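Local coordinates for phosphate binding protein (Planctomyces limnophilus, PDB 4JWO) that probably binds phosphate for a transport system that carries it across the cytoplasmic membrane, as a member of the PstS family of binding proteins, at residues G61-D66 and V89-A94; I110-A115 and I288-A293; A151-E156 and K252-K257; E186-F191 and G236-F241. All coordinates share one frame; numbering follows the deposited sequence. Where two conformers were deposited one is given.

Contact 1. Residues G61-D66 and V89-A94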
loop_
_atom_site.group_PDB
_atom_site.type_symbol
_atom_site.label_atom_id
_atom_site.label_comp_id
_atom_site.label_asym_id
_atom_site.label_seq_id
_atom_site.Cartn_x
_atom_site.Cartn_y
_atom_site.Cartn_z
ATOM N N GLY A 61 -11.443 -14.267 -22.799
ATOM C CA GLY A 61 -12.113 -14.718 -21.592
ATOM C C GLY A 61 -12.286 -13.659 -20.518
ATOM O O GLY A 61 -11.865 -12.512 -20.678
ATOM N N THR A 62 -12.913 -14.053 -19.415
ATOM C CA THR A 62 -13.129 -13.159 -18.287
ATOM C C THR A 62 -12.182 -13.501 -17.144
ATOM O O THR A 62 -12.020 -14.671 -16.792
ATOM C CB THR A 62 -14.577 -13.249 -17.772
ATOM O OG1 THR A 62 -15.484 -13.040 -18.860
ATOM C CG2 THR A 62 -14.833 -12.206 -16.689
ATOM N N ILE A 63 -11.557 -12.473 -16.577
ATOM C CA ILE A 63 -10.726 -12.623 -15.390
ATOM C C ILE A 63 -11.364 -11.824 -14.260
ATOM O O ILE A 63 -11.544 -10.613 -14.376
ATOM C CB ILE A 63 -9.299 -12.104 -15.637
ATOM C CG1 ILE A 63 -8.727 -12.695 -16.926
ATOM C CG2 ILE A 63 -8.387 -12.434 -14.459
ATOM C CD1 ILE A 63 -7.425 -12.053 -17.359
ATOM N N ALA A 64 -11.728 -12.505 -13.179
ATOM C CA ALA A 64 -12.291 -11.834 -12.013
ATOM C C ALA A 64 -11.183 -11.506 -11.021
ATOM O O ALA A 64 -10.601 -12.412 -10.426
ATOM C CB ALA A 64 -13.344 -12.713 -11.355
ATOM N N VAL A 65 -10.899 -10.211 -10.846
ATOM C CA VAL A 65 -9.877 -9.741 -9.908
ATOM C C VAL A 65 -10.561 -9.056 -8.728
ATOM O O VAL A 65 -11.549 -8.347 -8.908
ATOM C CB VAL A 65 -8.917 -8.726 -10.582
ATOM C CG1 VAL A 65 -7.777 -8.333 -9.633
ATOM C CG2 VAL A 65 -8.352 -9.306 -11.862
ATOM N N ASP A 66 -10.043 -9.270 -7.523
ATOM C CA ASP A 66 -10.592 -8.636 -6.333
ATOM C C ASP A 66 -9.418 -8.345 -5.426
ATOM O O ASP A 66 -8.274 -8.552 -5.821
ATOM C CB ASP A 66 -11.596 -9.576 -5.651
ATOM C CG ASP A 66 -12.578 -8.842 -4.756
ATOM O OD1 ASP A 66 -12.242 -7.742 -4.278
ATOM O OD2 ASP A 66 -13.687 -9.374 -4.529
ATOM N N VAL A 89 -10.449 -9.974 -23.894
ATOM C CA VAL A 89 -10.353 -10.266 -22.473
ATOM C C VAL A 89 -11.110 -9.209 -21.684
ATOM O O VAL A 89 -10.876 -8.011 -21.853
ATOM C CB VAL A 89 -8.894 -10.272 -22.003
ATOM C CG1 VAL A 89 -8.793 -10.851 -20.602
ATOM C CG2 VAL A 89 -8.056 -11.073 -22.959
ATOM N N LYS A 90 -12.025 -9.654 -20.829
ATOM C CA LYS A 90 -12.738 -8.733 -19.952
ATOM C C LYS A 90 -12.257 -8.895 -18.518
ATOM O O LYS A 90 -12.309 -9.988 -17.953
ATOM C CB LYS A 90 -14.254 -8.946 -20.029
ATOM C CG LYS A 90 -15.064 -7.902 -19.260
ATOM C CD LYS A 90 -16.569 -8.072 -19.489
ATOM C CE LYS A 90 -17.134 -9.286 -18.749
ATOM N NZ LYS A 90 -17.810 -8.921 -17.465
ATOM N N LEU A 91 -11.772 -7.798 -17.945
ATOM C CA LEU A 91 -11.325 -7.774 -16.562
ATOM C C LEU A 91 -12.377 -7.075 -15.714
ATOM O O LEU A 91 -12.780 -5.953 -16.016
ATOM C CB LEU A 91 -10.004 -7.009 -16.433
ATOM C CG LEU A 91 -8.653 -7.639 -16.792
ATOM C CD1 LEU A 91 -8.289 -8.726 -15.812
ATOM C CD2 LEU A 91 -8.628 -8.170 -18.207
ATOM N N THR A 92 -12.838 -7.747 -14.664
ATOM C CA THR A 92 -13.637 -7.084 -13.644
ATOM C C THR A 92 -12.764 -6.953 -12.407
ATOM O O THR A 92 -12.201 -7.940 -11.932
ATOM C CB THR A 92 -14.923 -7.859 -13.304
ATOM O OG1 THR A 92 -14.590 -9.155 -12.795
ATOM C CG2 THR A 92 -15.790 -8.014 -14.541
ATOM N N VAL A 93 -12.633 -5.735 -11.898
ATOM C CA VAL A 93 -11.783 -5.505 -10.740
ATOM C C VAL A 93 -12.620 -5.007 -9.575
ATOM O O VAL A 93 -13.224 -3.935 -9.650
ATOM C CB VAL A 93 -10.655 -4.488 -11.033
ATOM C CG1 VAL A 93 -9.699 -4.417 -9.860
ATOM C CG2 VAL A 93 -9.899 -4.873 -12.288
ATOM N N ALA A 94 -12.646 -5.787 -8.501
ATOM C CA ALA A 94 -13.412 -5.428 -7.319
ATOM C C ALA A 94 -12.461 -5.075 -6.196
ATOM O O ALA A 94 -11.246 -5.242 -6.320
ATOM C CB ALA A 94 -14.313 -6.573 -6.903
HETATM O O HOH W 1 -13.991 -9.020 -9.957
#
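L91 lays its CD1 methyl against the flank of I63, 3.5 Å from I63 CB, the two side chains lying side by side and pointing the same way. In L91, chi1 sets CG beside the backbone N and chi2 (-69°) then places CD1, which also meets V65 CG2 at 4.0 Å. The far tip of I63 serves a second partner: its CD1 reaches V89 CG1 at 3.7 Å, the two side chains crossing at a slant. V93 shares this apolar face. Strands 61-67 and 89-93 run parallel and, with helix 72-85 between them in the chain, form a beta-alpha-beta crossover; the helix packs on V65, L91 and V93, while helix 298-308 meets I63. Five backbone bonds join the strands, V65 N to T92 O being 2.8 Å long. On the opposite face T62 and K90 lie alongside each other. There T92 OG1, set between its backbone N and carbonyl carbon (chi1 61°), comes 3.6 Å from A64 CA and shares a water with V65 O, to which that water donates. Just past the end of strand 89-93, D66 OD1 approaches A94 CB to 3.5 Å, whereas D66 OD2 is hydrogen-bonded to S96 OG.

Contact 2. Residues I110-A115 and I288-A293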
loop_
_atom_site.group_PDB
_atom_site.type_symbol
_atom_site.label_atom_id
_atom_site.label_comp_id
_atom_site.label_asym_id
_atom_site.label_seq_id
_atom_site.Cartn_x
_atom_site.Cartn_y
_atom_site.Cartn_z
ATOM N N ILE A 110 -13.530 -16.000 -7.429
ATOM C CA ILE A 110 -12.668 -15.098 -8.202
ATOM C C ILE A 110 -11.410 -15.823 -8.718
ATOM O O ILE A 110 -11.112 -16.937 -8.292
ATOM C CB ILE A 110 -12.238 -13.857 -7.379
ATOM C CG1 ILE A 110 -11.473 -14.277 -6.123
ATOM C CG2 ILE A 110 -13.447 -12.992 -7.015
ATOM C CD1 ILE A 110 -10.925 -13.104 -5.326
ATOM N N ASP A 111 -10.667 -15.178 -9.616
ATOM C CA ASP A 111 -9.483 -15.794 -10.228
ATOM C C ASP A 111 -8.175 -15.282 -9.640
ATOM O O ASP A 111 -7.198 -16.021 -9.522
ATOM C CB ASP A 111 -9.461 -15.517 -11.729
ATOM C CG ASP A 111 -10.686 -16.043 -12.431
ATOM O OD1 ASP A 111 -11.159 -17.133 -12.055
ATOM O OD2 ASP A 111 -11.179 -15.358 -13.351
ATOM N N VAL A 112 -8.166 -14.001 -9.294
ATOM C CA VAL A 112 -6.961 -13.311 -8.846
ATOM C C VAL A 112 -7.310 -12.414 -7.673
ATOM O O VAL A 112 -8.330 -11.734 -7.703
ATOM C CB VAL A 112 -6.389 -12.421 -9.977
ATOM C CG1 VAL A 112 -5.268 -11.536 -9.460
ATOM C CG2 VAL A 112 -5.900 -13.273 -11.133
ATOM N N THR A 113 -6.480 -12.402 -6.635
ATOM C CA THR A 113 -6.745 -11.497 -5.525
ATOM C C THR A 113 -5.502 -10.699 -5.114
ATOM O O THR A 113 -4.389 -11.232 -5.065
ATOM C CB THR A 113 -7.409 -12.233 -4.333
ATOM O OG1 THR A 113 -7.963 -11.273 -3.425
ATOM C CG2 THR A 113 -6.417 -13.134 -3.613
ATOM N N GLY A 114 -5.710 -9.413 -4.857
ATOM C CA GLY A 114 -4.638 -8.504 -4.466
ATOM C C GLY A 114 -4.587 -8.407 -2.955
ATOM O O GLY A 114 -5.627 -8.295 -2.307
ATOM N N ALA A 115 -3.387 -8.462 -2.384
ATOM C CA ALA A 115 -3.248 -8.494 -0.935
ATOM C C ALA A 115 -2.225 -7.478 -0.474
ATOM O O ALA A 115 -1.161 -7.348 -1.080
ATOM C CB ALA A 115 -2.838 -9.879 -0.481
ATOM N N ILE A 288 -0.044 -10.153 -5.544
ATOM C CA ILE A 288 -1.136 -10.678 -6.349
ATOM C C ILE A 288 -1.099 -12.194 -6.219
ATOM O O ILE A 288 -0.037 -12.806 -6.357
ATOM C CB ILE A 288 -0.974 -10.271 -7.827
ATOM C CG1 ILE A 288 -1.414 -8.818 -8.026
ATOM C CG2 ILE A 288 -1.765 -11.207 -8.742
ATOM C CD1 ILE A 288 -2.929 -8.627 -8.102
ATOM N N TYR A 289 -2.251 -12.798 -5.929
ATOM C CA TYR A 289 -2.370 -14.248 -5.796
ATOM C C TYR A 289 -3.276 -14.803 -6.871
ATOM O O TYR A 289 -4.287 -14.194 -7.217
ATOM C CB TYR A 289 -2.987 -14.620 -4.443
ATOM C CG TYR A 289 -2.067 -14.460 -3.261
ATOM C CD1 TYR A 289 -1.897 -13.228 -2.649
ATOM C CD2 TYR A 289 -1.379 -15.548 -2.747
ATOM C CE1 TYR A 289 -1.055 -13.082 -1.562
ATOM C CE2 TYR A 289 -0.545 -15.411 -1.662
ATOM C CZ TYR A 289 -0.384 -14.181 -1.075
ATOM O OH TYR A 289 0.462 -14.059 0.007
ATOM N N THR A 290 -2.920 -15.968 -7.397
ATOM C CA THR A 290 -3.853 -16.747 -8.189
ATOM C C THR A 290 -3.556 -18.207 -7.874
ATOM O O THR A 290 -2.910 -18.491 -6.871
ATOM C CB THR A 290 -3.750 -16.421 -9.694
ATOM O OG1 THR A 290 -4.809 -17.080 -10.402
ATOM C CG2 THR A 290 -2.415 -16.858 -10.253
ATOM N N THR A 291 -4.040 -19.137 -8.686
ATOM C CA THR A 291 -3.797 -20.544 -8.402
ATOM C C THR A 291 -3.139 -21.222 -9.591
ATOM O O THR A 291 -3.173 -20.704 -10.704
ATOM C CB THR A 291 -5.095 -21.285 -8.015
ATOM O OG1 THR A 291 -5.855 -21.583 -9.191
ATOM C CG2 THR A 291 -5.933 -20.442 -7.072
ATOM N N LYS A 292 -2.537 -22.381 -9.345
ATOM C CA LYS A 292 -1.897 -23.159 -10.392
ATOM C C LYS A 292 -2.923 -23.588 -11.437
ATOM O O LYS A 292 -2.645 -23.577 -12.637
ATOM C CB LYS A 292 -1.205 -24.379 -9.774
ATOM C CG LYS A 292 -0.301 -25.156 -10.707
ATOM C CD LYS A 292 0.556 -26.138 -9.907
ATOM C CE LYS A 292 1.289 -27.123 -10.807
ATOM N NZ LYS A 292 2.318 -26.459 -11.656
ATOM N N ALA A 293 -4.120 -23.945 -10.980
ATOM C CA ALA A 293 -5.185 -24.347 -11.890
ATOM C C ALA A 293 -5.640 -23.203 -12.798
ATOM O O ALA A 293 -5.853 -23.405 -13.992
ATOM C CB ALA A 293 -6.363 -24.930 -11.116
#
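A115 meets the Y289 ring at its edge, close to the ring plane, with A115 CB 3.8 Å from Y289 CE1. T113 O also lies at the ring edge, 4.0 Å from Y289 CD1. F102 of helix 98-106 joins this ring in an edge-to-face pair, and the phenol oxygen is hydrogen-bonded to I119 N. T113 and Y289 form an antiparallel hydrogen-bonded pair, with Y289 N 2.8 Å from T113 O and T113 N 2.9 Å from Y289 O. T290 adds a side-chain bond: its OG1, anti to the backbone N (chi1 -172°), donates to D111 O at 2.8 Å, tilted 27° from the carbonyl plane. A valine here would probably leave D111 O without this donor, with a methyl forced against the buried carbonyl. On the side away from Y289, V112 CG1 packs 3.6 Å from I288 CG2 while I288 CD1 rests 4.0 Å from G114 CA. The D111 carboxylate turns elsewhere, to K294 and R297 in salt bridges and to A64 N. Strand 112-115 thus lies between strand 61-67, its parallel neighbour, and the antiparallel strand 283-291, with helix 98-106 packed on T113 and A115 and helix 298-308 on I288 and T290.

Contact 3. Residues A151-E156 and K252-K257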
loop_
_atom_site.group_PDB
_atom_site.type_symbol
_atom_site.label_atom_id
_atom_site.label_comp_id
_atom_site.label_asym_id
_atom_site.label_seq_id
_atom_site.Cartn_x
_atom_site.Cartn_y
_atom_site.Cartn_z
ATOM N N ALA A 151 10.289 23.769 9.389
ATOM C CA ALA A 151 10.593 24.602 10.558
ATOM C C ALA A 151 10.385 23.857 11.880
ATOM O O ALA A 151 10.786 24.339 12.936
ATOM C CB ALA A 151 9.774 25.874 10.543
ATOM N N ASN A 152 9.753 22.690 11.817
ATOM C CA ASN A 152 9.545 21.836 12.990
ATOM C C ASN A 152 10.817 21.037 13.270
ATOM O O ASN A 152 11.193 20.175 12.481
ATOM C CB ASN A 152 8.371 20.885 12.701
ATOM C CG ASN A 152 7.981 20.023 13.895
ATOM O OD1 ASN A 152 8.814 19.675 14.734
ATOM N ND2 ASN A 152 6.701 19.662 13.964
ATOM N N THR A 153 11.484 21.320 14.389
ATOM C CA THR A 153 12.708 20.596 14.717
ATOM C C THR A 153 12.556 19.700 15.938
ATOM O O THR A 153 13.533 19.096 16.396
ATOM C CB THR A 153 13.885 21.551 14.955
ATOM O OG1 THR A 153 13.515 22.488 15.965
ATOM C CG2 THR A 153 14.243 22.293 13.662
ATOM N N PHE A 154 11.337 19.612 16.462
ATOM C CA PHE A 154 11.095 18.828 17.668
ATOM C C PHE A 154 10.447 17.474 17.393
ATOM O O PHE A 154 10.586 16.549 18.199
ATOM C CB PHE A 154 10.259 19.623 18.692
ATOM C CG PHE A 154 8.900 20.021 18.185
ATOM C CD1 PHE A 154 7.822 19.157 18.298
ATOM C CD2 PHE A 154 8.710 21.248 17.565
ATOM C CE1 PHE A 154 6.576 19.511 17.811
ATOM C CE2 PHE A 154 7.460 21.612 17.088
ATOM C CZ PHE A 154 6.396 20.740 17.206
ATOM N N ALA A 155 9.724 17.347 16.279
ATOM C CA ALA A 155 9.042 16.083 15.959
ATOM C C ALA A 155 9.726 15.299 14.847
ATOM O O ALA A 155 9.066 14.592 14.079
ATOM C CB ALA A 155 7.576 16.331 15.614
ATOM N N GLU A 156 11.047 15.395 14.773
ATOM C CA GLU A 156 11.796 14.783 13.671
ATOM C C GLU A 156 11.760 13.259 13.672
ATOM O O GLU A 156 11.925 12.623 12.628
ATOM C CB GLU A 156 13.232 15.307 13.627
ATOM C CG GLU A 156 13.268 16.789 13.299
ATOM C CD GLU A 156 14.667 17.300 13.086
ATOM O OE1 GLU A 156 15.615 16.527 13.338
ATOM O OE2 GLU A 156 14.818 18.473 12.665
ATOM N N LYS A 252 10.981 20.885 0.252
ATOM C CA LYS A 252 9.969 21.735 0.885
ATOM C C LYS A 252 9.277 21.068 2.069
ATOM O O LYS A 252 8.477 21.696 2.759
ATOM C CB LYS A 252 8.910 22.145 -0.144
ATOM C CG LYS A 252 9.482 22.859 -1.360
ATOM C CD LYS A 252 8.398 23.204 -2.374
ATOM C CE LYS A 252 7.628 21.975 -2.810
ATOM N NZ LYS A 252 6.257 21.967 -2.247
ATOM N N LEU A 253 9.587 19.793 2.284
ATOM C CA LEU A 253 8.962 18.991 3.329
ATOM C C LEU A 253 10.024 18.313 4.185
ATOM O O LEU A 253 11.144 18.089 3.736
ATOM C CB LEU A 253 8.097 17.895 2.700
ATOM C CG LEU A 253 6.936 18.310 1.797
ATOM C CD1 LEU A 253 6.444 17.078 1.038
ATOM C CD2 LEU A 253 5.808 18.907 2.636
ATOM N N LYS A 254 9.660 17.957 5.409
ATOM C CA LYS A 254 10.542 17.162 6.254
ATOM C C LYS A 254 9.854 15.823 6.521
ATOM O O LYS A 254 8.754 15.781 7.064
ATOM C CB LYS A 254 10.840 17.916 7.563
ATOM C CG LYS A 254 11.658 17.118 8.569
ATOM C CD LYS A 254 12.037 17.980 9.783
ATOM C CE LYS A 254 13.013 19.077 9.409
ATOM N NZ LYS A 254 13.400 19.908 10.595
ATOM N N ALA A 255 10.484 14.721 6.115
ATOM C CA ALA A 255 9.909 13.418 6.400
ATOM C C ALA A 255 10.243 13.038 7.834
ATOM O O ALA A 255 11.403 13.112 8.260
ATOM C CB ALA A 255 10.426 12.350 5.431
ATOM N N VAL A 256 9.220 12.638 8.574
ATOM C CA VAL A 256 9.399 12.180 9.946
ATOM C C VAL A 256 10.045 10.799 9.955
ATOM O O VAL A 256 9.655 9.905 9.200
ATOM C CB VAL A 256 8.039 12.139 10.674
ATOM C CG1 VAL A 256 8.168 11.521 12.062
ATOM C CG2 VAL A 256 7.454 13.554 10.752
ATOM N N LYS A 257 11.059 10.638 10.796
ATOM C CA LYS A 257 11.655 9.323 11.001
ATOM C C LYS A 257 10.748 8.523 11.928
ATOM O O LYS A 257 10.196 9.077 12.872
ATOM C CB LYS A 257 13.052 9.468 11.599
ATOM C CG LYS A 257 13.967 10.340 10.762
ATOM C CD LYS A 257 15.324 10.491 11.414
ATOM C CE LYS A 257 16.311 11.165 10.479
ATOM N NZ LYS A 257 15.867 12.520 10.064
HETATM O O HOH W 2 12.766 14.092 10.395
HETATM O O HOH W 3 16.236 13.922 12.506
#
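K254 and E156 form the salt bridge of this contact, K254 NZ standing 2.9 Å from E156 OE2 on the anti side of the carboxylate and 31° out of its plane. The same ammonium donates to N152 O at 2.9 Å from above the carbonyl plane, and to P150 O as well, so three oxygens grip it; a bend at chi3 (-68°) places K254 CE. A methionine in its place would probably leave E156 without its direct charged mate and N152 O without this donor. Among backbone bonds, K257 N meets E156 O at 2.8 Å. Water extends the polar links: one water donates to both E156 O and A255 O, and another bridges E156 OE1 and K257 NZ. Within the loop, N152 OD1 accepts from F154 N, an Asx turn, and from A155 N, which completes an Asx motif; it sits 3.2 Å above the plane of the F154 ring, over its centre. Van der Waals contact is slight: V256 CG1 lies 3.8 Å from the carbonyl A155 O. Strand 254-259 runs between strand 134-148, antiparallel to it, and strand 157-159, parallel to it, with L253 and A255 packed on helix 243-247 and W176 against N152 and A155 of the loop.

Contact 4. Residues E186-F191 and G236-F241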
loop_
_atom_site.group_PDB
_atom_site.type_symbol
_atom_site.label_atom_id
_atom_site.label_comp_id
_atom_site.label_asym_id
_atom_site.label_seq_id
_atom_site.Cartn_x
_atom_site.Cartn_y
_atom_site.Cartn_z
ATOM N N GLU A 186 1.224 24.236 21.023
ATOM C CA GLU A 186 0.823 24.818 19.750
ATOM C C GLU A 186 -0.056 23.821 19.023
ATOM O O GLU A 186 0.126 22.613 19.169
ATOM C CB GLU A 186 2.056 25.100 18.885
ATOM C CG GLU A 186 3.060 26.085 19.492
ATOM C CD GLU A 186 2.544 27.512 19.540
ATOM O OE1 GLU A 186 1.523 27.804 18.879
ATOM O OE2 GLU A 186 3.167 28.346 20.238
ATOM N N PRO A 187 -1.003 24.318 18.217
ATOM C CA PRO A 187 -1.917 23.391 17.540
ATOM C C PRO A 187 -1.217 22.508 16.525
ATOM O O PRO A 187 -0.279 22.938 15.846
ATOM C CB PRO A 187 -2.889 24.327 16.805
ATOM C CG PRO A 187 -2.774 25.637 17.504
ATOM C CD PRO A 187 -1.362 25.728 17.986
ATOM N N ILE A 188 -1.659 21.261 16.419
ATOM C CA ILE A 188 -1.222 20.376 15.339
ATOM C C ILE A 188 -2.235 20.493 14.218
ATOM O O ILE A 188 -3.420 20.260 14.439
ATOM C CB ILE A 188 -1.250 18.893 15.734
ATOM C CG1 ILE A 188 -0.553 18.650 17.063
ATOM C CG2 ILE A 188 -0.626 18.030 14.624
ATOM C CD1 ILE A 188 -0.661 17.216 17.506
ATOM N N GLN A 189 -1.789 20.863 13.025
ATOM C CA GLN A 189 -2.704 20.986 11.891
ATOM C C GLN A 189 -2.564 19.734 11.047
ATOM O O GLN A 189 -1.529 19.515 10.432
ATOM C CB GLN A 189 -2.355 22.218 11.050
ATOM C CG GLN A 189 -2.118 23.500 11.847
ATOM C CD GLN A 189 -3.394 24.111 12.394
ATOM O OE1 GLN A 189 -4.485 23.559 12.234
ATOM N NE2 GLN A 189 -3.264 25.262 13.045
ATOM N N LEU A 190 -3.604 18.907 11.037
ATOM C CA LEU A 190 -3.535 17.587 10.427
ATOM C C LEU A 190 -3.973 17.574 8.972
ATOM O O LEU A 190 -4.997 18.150 8.615
ATOM C CB LEU A 190 -4.425 16.603 11.195
ATOM C CG LEU A 190 -4.030 16.355 12.651
ATOM C CD1 LEU A 190 -5.071 15.444 13.283
ATOM C CD2 LEU A 190 -2.639 15.721 12.731
ATOM N N PHE A 191 -3.194 16.870 8.151
ATOM C CA PHE A 191 -3.481 16.690 6.731
ATOM C C PHE A 191 -3.371 15.222 6.391
ATOM O O PHE A 191 -2.475 14.539 6.860
ATOM C CB PHE A 191 -2.472 17.480 5.882
ATOM C CG PHE A 191 -2.576 18.965 6.055
ATOM C CD1 PHE A 191 -1.844 19.616 7.045
ATOM C CD2 PHE A 191 -3.406 19.710 5.237
ATOM C CE1 PHE A 191 -1.955 20.996 7.214
ATOM C CE2 PHE A 191 -3.519 21.079 5.400
ATOM C CZ PHE A 191 -2.784 21.723 6.389
ATOM N N GLY A 236 2.947 24.219 12.104
ATOM C CA GLY A 236 2.556 23.156 13.006
ATOM C C GLY A 236 1.908 21.962 12.333
ATOM O O GLY A 236 1.247 21.161 12.993
ATOM N N ALA A 237 2.088 21.826 11.021
ATOM C CA ALA A 237 1.419 20.757 10.282
ATOM C C ALA A 237 1.981 19.362 10.526
ATOM O O ALA A 237 3.159 19.173 10.802
ATOM C CB ALA A 237 1.457 21.053 8.783
ATOM N N LEU A 238 1.109 18.372 10.420
ATOM C CA LEU A 238 1.512 16.970 10.370
ATOM C C LEU A 238 0.663 16.336 9.277
ATOM O O LEU A 238 -0.551 16.435 9.339
ATOM C CB LEU A 238 1.220 16.284 11.704
ATOM C CG LEU A 238 1.491 14.777 11.783
ATOM C CD1 LEU A 238 2.974 14.525 11.880
ATOM C CD2 LEU A 238 0.772 14.123 12.954
ATOM N N GLY A 239 1.280 15.699 8.293
ATOM C CA GLY A 239 0.501 15.119 7.209
ATOM C C GLY A 239 0.983 13.731 6.858
ATOM O O GLY A 239 2.051 13.310 7.292
ATOM N N TYR A 240 0.180 12.995 6.097
ATOM C CA TYR A 240 0.651 11.739 5.521
ATOM C C TYR A 240 0.155 11.583 4.103
ATOM O O TYR A 240 -0.921 12.066 3.753
ATOM C CB TYR A 240 0.248 10.515 6.368
ATOM C CG TYR A 240 -1.219 10.134 6.334
ATOM C CD1 TYR A 240 -1.702 9.234 5.390
ATOM C CD2 TYR A 240 -2.115 10.642 7.272
ATOM C CE1 TYR A 240 -3.042 8.863 5.365
ATOM C CE2 TYR A 240 -3.475 10.282 7.248
ATOM C CZ TYR A 240 -3.918 9.383 6.296
ATOM O OH TYR A 240 -5.247 8.999 6.266
ATOM N N PHE A 241 0.964 10.908 3.295
ATOM C CA PHE A 241 0.644 10.606 1.901
ATOM C C PHE A 241 1.712 9.678 1.346
ATOM O O PHE A 241 2.680 9.362 2.029
ATOM C CB PHE A 241 0.438 11.869 1.022
ATOM C CG PHE A 241 1.415 13.001 1.286
ATOM C CD1 PHE A 241 2.746 12.909 0.898
ATOM C CD2 PHE A 241 0.983 14.166 1.892
ATOM C CE1 PHE A 241 3.642 13.971 1.135
ATOM C CE2 PHE A 241 1.860 15.228 2.114
ATOM C CZ PHE A 241 3.188 15.124 1.745
#
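G236 O is gripped by two N-H groups: Q189 N, 3.1 Å away and 50° above the carbonyl plane, and the indole NE1 of W176. Three further backbone bonds carry the parallel ladder forward, L238 N to Q189 O at 2.9 Å, F191 N to L238 O at 2.9 Å, and a longer, more bent one from Y240 N to F191 O. At the start of the ladder G236 has no room for a side chain, since a CB on it would clash with P187 O. One face of the sheet carries Q189 at its exposed end and the contact of F191 with A237 further on. There F191 CE1 lies 3.8 Å from A237 CB, while L238 O is at the ring edge, near its plane. F191 CB sits 4.0 Å from G239 CA; a side chain on G239 would be tight against F191 CB. Helix 224-233 packs on F191 from this side through L227. On the opposite, apolar face L190 and L238 lie side by side, pointing the same way, and in the L238 conformer described their CD2 atoms are 3.8 Å apart. Helix 160-167 covers both leucines with I166 and W167, and V146 and I148 of strand 134-148 touch L238. Strand 189-192 is thereby stitched to strand 237-242 through the backbone, with the leucines packed on one side. All the hydrogen bonds across this contact are main-chain ones, so the pairing probably owes little to polar side chains.

In the fold
From the N terminus, contact 1 closes first, joining strands 61-67 and 89-93 around helix 72-85. Contact 2 follows in series and touches it through neighbouring strands 61-67 and 112-115; its loop, closed by strand 283-291 far along the chain, encloses contacts 3 and 4. Contact 3 joins the loop before strand 157-159 to strand 254-259, and contact 4, pairing strands 189-192 and 237-242, falls within that span. Contacts 3 and 4 meet through L253 and F241. Their centres lie about 39 to 43 Å from those of contacts 1 and 2, across the chain's centre, so the two pairs occupy two lobes, consistent with the periplasmic-binding-protein fold, yet all four reach one mixed sheet.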